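PDB 4GEY: porin B from Pseudomonas putida, which forms an outer membrane beta-barrel channel selective for carbohydrates, probably letting sugars such as glucose pass into the cell envelope. Local coordinates for residues Ser242-Leu254 / Gln296-Arg308. The protein carries 2 engineered substitutions. Residues are numbered along the deposited sequence; the frame is centred on the assembly and turned at random.
With C8E ((hydroxyethyloxy)tri(ethyloxy)octane), chain J.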
loop_
_atom_site.group_PDB
_atom_site.type_symbol
_atom_site.label_atom_id
_atom_site.label_comp_id
_atom_site.label_asym_id
_atom_site.label_seq_id
_atom_site.Cartn_x
_atom_site.Cartn_y
_atom_site.Cartn_z
ATOM N N SER A 242 -7.111 19.709 1.135
ATOM C CA SER A 242 -6.375 19.901 -0.119
ATOM C C SER A 242 -6.270 21.370 -0.472
ATOM O O SER A 242 -6.900 21.830 -1.420
ATOM C CB SER A 242 -7.065 19.178 -1.266
ATOM O OG SER A 242 -7.259 17.811 -0.965
ATOM N N PRO A 243 -5.462 22.118 0.288
ATOM C CA PRO A 243 -5.351 23.554 0.023
ATOM C C PRO A 243 -4.383 23.848 -1.125
ATOM O O PRO A 243 -3.669 22.953 -1.593
ATOM C CB PRO A 243 -4.749 24.079 1.315
ATOM C CG PRO A 243 -3.854 22.951 1.765
ATOM C CD PRO A 243 -4.534 21.675 1.344
ATOM N N LYS A 244 -4.365 25.100 -1.573
ATOM C CA LYS A 244 -3.313 25.572 -2.464
ATOM C C LYS A 244 -2.333 26.383 -1.632
ATOM O O LYS A 244 -2.736 27.267 -0.889
ATOM C CB LYS A 244 -3.880 26.432 -3.586
ATOM C CG LYS A 244 -4.946 25.739 -4.429
ATOM C CD LYS A 244 -4.366 25.079 -5.669
ATOM C CE LYS A 244 -5.458 24.363 -6.478
ATOM N NZ LYS A 244 -6.046 23.162 -5.784
ATOM N N VAL A 245 -1.052 26.050 -1.725
ATOM C CA VAL A 245 -0.024 26.818 -1.045
ATOM C C VAL A 245 0.786 27.468 -2.144
ATOM O O VAL A 245 1.384 26.768 -2.961
ATOM C CB VAL A 245 0.886 25.917 -0.181
ATOM C CG1 VAL A 245 1.830 26.763 0.666
ATOM C CG2 VAL A 245 0.051 24.985 0.691
ATOM N N ASN A 246 0.778 28.799 -2.179
ATOM C CA ASN A 246 1.443 29.552 -3.239
ATOM C C ASN A 246 0.973 29.156 -4.637
ATOM O O ASN A 246 1.785 29.050 -5.559
ATOM C CB ASN A 246 2.960 29.362 -3.161
ATOM C CG ASN A 246 3.570 30.041 -1.969
ATOM O OD1 ASN A 246 3.115 31.103 -1.548
ATOM N ND2 ASN A 246 4.617 29.443 -1.421
ATOM N N GLY A 247 -0.326 28.917 -4.793
ATOM C CA GLY A 247 -0.869 28.506 -6.078
ATOM C C GLY A 247 -0.544 27.063 -6.432
ATOM O O GLY A 247 -0.904 26.577 -7.509
ATOM N N LEU A 248 0.128 26.366 -5.521
ATOM C CA LEU A 248 0.489 24.971 -5.762
ATOM C C LEU A 248 -0.319 23.989 -4.889
ATOM O O LEU A 248 -0.505 24.205 -3.690
ATOM C CB LEU A 248 1.997 24.777 -5.574
ATOM C CG LEU A 248 2.867 25.750 -6.378
ATOM C CD1 LEU A 248 4.314 25.630 -5.965
ATOM C CD2 LEU A 248 2.724 25.535 -7.885
ATOM N N PRO A 249 -0.803 22.902 -5.502
ATOM C CA PRO A 249 -1.639 21.897 -4.834
ATOM C C PRO A 249 -0.930 21.090 -3.743
ATOM O O PRO A 249 0.192 20.620 -3.925
ATOM C CB PRO A 249 -2.035 20.956 -5.983
ATOM C CG PRO A 249 -0.959 21.118 -6.996
ATOM C CD PRO A 249 -0.537 22.557 -6.908
ATOM N N GLY A 250 -1.613 20.918 -2.618
ATOM C CA GLY A 250 -1.188 19.987 -1.589
ATOM C C GLY A 250 -2.355 19.129 -1.126
ATOM O O GLY A 250 -3.505 19.365 -1.499
ATOM N N GLU A 251 -2.060 18.131 -0.305
ATOM C CA GLU A 251 -3.093 17.294 0.289
ATOM C C GLU A 251 -2.651 16.772 1.658
ATOM O O GLU A 251 -1.633 16.097 1.782
ATOM C CB GLU A 251 -3.434 16.137 -0.649
ATOM C CG GLU A 251 -4.562 15.256 -0.161
ATOM C CD GLU A 251 -4.637 13.951 -0.928
ATOM O OE1 GLU A 251 -4.988 13.982 -2.129
ATOM O OE2 GLU A 251 -4.330 12.895 -0.332
ATOM N N TYR A 252 -3.413 17.097 2.690
ATOM C CA TYR A 252 -3.056 16.686 4.039
ATOM C C TYR A 252 -4.155 15.819 4.634
ATOM O O TYR A 252 -5.317 16.200 4.615
ATOM C CB TYR A 252 -2.769 17.917 4.916
ATOM C CG TYR A 252 -1.668 18.785 4.349
ATOM C CD1 TYR A 252 -1.952 19.763 3.406
ATOM C CD2 TYR A 252 -0.344 18.608 4.726
ATOM C CE1 TYR A 252 -0.971 20.543 2.869
ATOM C CE2 TYR A 252 0.658 19.397 4.191
ATOM C CZ TYR A 252 0.330 20.361 3.261
ATOM O OH TYR A 252 1.293 21.156 2.700
ATOM N N ARG A 253 -3.776 14.652 5.145
ATOM C CA ARG A 253 -4.720 13.690 5.705
ATOM C C ARG A 253 -4.425 13.427 7.157
ATOM O O ARG A 253 -3.267 13.216 7.519
ATOM C CB ARG A 253 -4.613 12.337 5.002
ATOM C CG ARG A 253 -4.873 12.351 3.511
ATOM C CD ARG A 253 -5.115 10.948 3.005
ATOM N NE ARG A 253 -5.530 10.951 1.609
ATOM C CZ ARG A 253 -6.717 10.546 1.168
ATOM N NH1 ARG A 253 -7.629 10.082 2.010
ATOM N NH2 ARG A 253 -6.977 10.601 -0.132
ATOM N N LEU A 254 -5.469 13.409 7.979
ATOM C CA LEU A 254 -5.335 12.981 9.363
ATOM C C LEU A 254 -6.433 11.963 9.647
ATOM O O LEU A 254 -7.608 12.219 9.372
ATOM C CB LEU A 254 -5.416 14.171 10.323
ATOM C CG LEU A 254 -5.596 13.862 11.819
ATOM C CD1 LEU A 254 -4.314 13.386 12.482
ATOM C CD2 LEU A 254 -6.115 15.068 12.539
ATOM N N GLN A 296 1.305 15.702 1.343
ATOM C CA GLN A 296 1.959 15.840 0.053
ATOM C C GLN A 296 1.795 17.280 -0.381
ATOM O O GLN A 296 0.707 17.834 -0.299
ATOM C CB GLN A 296 1.306 14.934 -0.981
ATOM C CG GLN A 296 1.312 13.455 -0.651
ATOM C CD GLN A 296 0.538 12.659 -1.682
ATOM O OE1 GLN A 296 -0.625 12.306 -1.469
ATOM N NE2 GLN A 296 1.174 12.386 -2.822
ATOM N N GLN A 297 2.869 17.889 -0.857
ATOM C CA GLN A 297 2.821 19.286 -1.233
ATOM C C GLN A 297 3.737 19.593 -2.403
ATOM O O GLN A 297 4.907 19.233 -2.397
ATOM C CB GLN A 297 3.221 20.138 -0.039
ATOM C CG GLN A 297 3.131 21.615 -0.284
ATOM C CD GLN A 297 1.704 22.050 -0.512
ATOM O OE1 GLN A 297 0.843 21.865 0.352
ATOM N NE2 GLN A 297 1.436 22.606 -1.689
ATOM N N GLN A 298 3.204 20.261 -3.416
ATOM C CA GLN A 298 4.053 20.806 -4.460
ATOM C C GLN A 298 4.632 22.127 -3.956
ATOM O O GLN A 298 3.898 23.008 -3.547
ATOM C CB GLN A 298 3.268 21.017 -5.759
ATOM C CG GLN A 298 4.142 21.356 -6.970
ATOM C CD GLN A 298 3.358 21.465 -8.285
ATOM O OE1 GLN A 298 2.232 20.961 -8.412
ATOM N NE2 GLN A 298 3.962 22.128 -9.275
ATOM N N VAL A 299 5.952 22.261 -3.983
ATOM C CA VAL A 299 6.578 23.470 -3.474
ATOM C C VAL A 299 7.207 24.385 -4.538
ATOM O O VAL A 299 7.397 25.575 -4.281
ATOM C CB VAL A 299 7.562 23.181 -2.308
ATOM C CG1 VAL A 299 6.807 22.590 -1.129
ATOM C CG2 VAL A 299 8.671 22.250 -2.739
ATOM N N THR A 300 7.505 23.863 -5.728
ATOM C CA THR A 300 7.955 24.738 -6.834
ATOM C C THR A 300 7.261 24.462 -8.163
ATOM O O THR A 300 6.774 23.362 -8.412
ATOM C CB THR A 300 9.478 24.685 -7.087
ATOM O OG1 THR A 300 9.853 23.362 -7.482
ATOM C CG2 THR A 300 10.268 25.100 -5.854
ATOM N N ALA A 301 7.213 25.480 -9.014
ATOM C CA ALA A 301 6.667 25.320 -10.357
ATOM C C ALA A 301 7.756 25.646 -11.352
ATOM O O ALA A 301 8.012 26.815 -11.603
ATOM C CB ALA A 301 5.470 26.230 -10.566
ATOM N N HIS A 302 8.392 24.612 -11.906
ATOM C CA HIS A 302 9.554 24.775 -12.794
ATOM C C HIS A 302 9.335 25.783 -13.924
ATOM O O HIS A 302 8.478 25.580 -14.792
ATOM C CB HIS A 302 9.975 23.433 -13.395
ATOM C CG HIS A 302 11.373 23.430 -13.924
ATOM N ND1 HIS A 302 12.383 22.687 -13.350
ATOM C CD2 HIS A 302 11.935 24.095 -14.963
ATOM C CE1 HIS A 302 13.506 22.885 -14.021
ATOM N NE2 HIS A 302 13.262 23.737 -15.003
ATOM N N GLY A 303 10.117 26.859 -13.905
ATOM C CA GLY A 303 9.949 27.942 -14.859
ATOM C C GLY A 303 8.500 28.325 -15.105
ATOM O O GLY A 303 8.099 28.543 -16.240
ATOM N N GLY A 304 7.701 28.390 -14.044
ATOM C CA GLY A 304 6.304 28.765 -14.182
ATOM C C GLY A 304 5.342 27.672 -14.626
ATOM O O GLY A 304 4.122 27.864 -14.575
ATOM N N ASP A 305 5.877 26.531 -15.063
ATOM C CA ASP A 305 5.039 25.393 -15.439
ATOM C C ASP A 305 4.598 24.626 -14.185
ATOM O O ASP A 305 5.411 24.006 -13.491
ATOM C CB ASP A 305 5.776 24.469 -16.419
ATOM C CG ASP A 305 4.863 23.416 -17.059
ATOM O OD1 ASP A 305 3.755 23.154 -16.545
ATOM O OD2 ASP A 305 5.272 22.827 -18.083
ATOM N N VAL A 306 3.300 24.694 -13.910
ATOM C CA VAL A 306 2.673 23.989 -12.795
ATOM C C VAL A 306 2.853 22.473 -12.924
ATOM O O VAL A 306 2.948 21.756 -11.926
ATOM C CB VAL A 306 1.163 24.393 -12.689
ATOM C CG1 VAL A 306 0.340 23.372 -11.942
ATOM C CG2 VAL A 306 1.045 25.746 -12.033
ATOM N N ASN A 307 2.936 21.991 -14.160
ATOM C CA ASN A 307 3.058 20.555 -14.410
ATOM C C ASN A 307 4.481 20.033 -14.223
ATOM O O ASN A 307 4.755 18.851 -14.441
ATOM C CB ASN A 307 2.515 20.194 -15.798
ATOM C CG ASN A 307 1.040 20.523 -15.948
ATOM O OD1 ASN A 307 0.634 21.185 -16.905
ATOM N ND2 ASN A 307 0.232 20.077 -14.987
ATOM N N ARG A 308 5.384 20.918 -13.819
ATOM C CA ARG A 308 6.747 20.517 -13.472
ATOM C C ARG A 308 7.131 21.128 -12.121
ATOM O O ARG A 308 6.431 21.998 -11.614
ATOM C CB ARG A 308 7.729 20.940 -14.567
ATOM C CG ARG A 308 7.366 20.418 -15.962
ATOM C CD ARG A 308 8.127 21.152 -17.053
ATOM N NE ARG A 308 9.575 21.055 -16.886
ATOM C CZ ARG A 308 10.448 21.727 -17.629
ATOM N NH1 ARG A 308 10.016 22.545 -18.587
ATOM N NH2 ARG A 308 11.751 21.589 -17.411
HETATM C C13 C8E J . 6.337 26.318 2.136
HETATM C C14 C8E J . 6.154 25.044 2.964
HETATM O O15 C8E J . 5.279 24.165 2.287
HETATM C C16 C8E J . 4.699 23.173 3.104
HETATM C C17 C8E J . 5.674 22.023 3.284
HETATM O O18 C8E J . 4.917 20.874 3.584
HETATM C C19 C8E J . 5.301 19.724 2.855
HETATM C C20 C8E J . 4.741 18.492 3.561
HETATM O O21 C8E J . 5.388 17.315 3.130
#
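Gln297 folds its amide back over Gly250 to meet Tyr252 and the hairpin turn beside it. Its OE1 accepts a hydrogen bond from Tyr252 OH, modelled too short for its length to be trusted, and sits at the edge of the phenol ring, near its plane. With CG anti to the backbone N and the chain bent at CB-CG (chi2 65°), the same amide turns NE2 toward the backbone of the hairpin end, where it donates to Gln298 O at 3.1 Å and weakly to Leu248 O. Cutting the side chain back to an alanine here would probably leave the Tyr252 hydroxyl without its acceptor and Val245 CG2 without the amide it packs on. The backbones pair antiparallel: Glu251 and Gln296 exchange two hydrogen bonds, and Gln298 N reaches Pro249 O at 3.1 Å, nearly straight (170°). Beyond this ladder, Leu248 drives CD1 against the Val299 carbonyl and CD2 against Ala301 CB at 3.9 Å. Extended Gln298 lays OE1 against the Pro249 ring, while its NE2 donates to both Val306 O and Thr300 O, tying the loop back on itself. On the face carrying Glu251 and Gln296, Arg253 NE holds Glu251 OE2 in a salt bridge, and Arg253 also pairs with Glu238. A detergent molecule lies by Gln297 and Tyr252 on the other face. The type I' turn 245-248 joins strands 232-245 and 248-259 of the barrel wall; strand 282-298 flanks the latter and is itself bordered by strand 309-319.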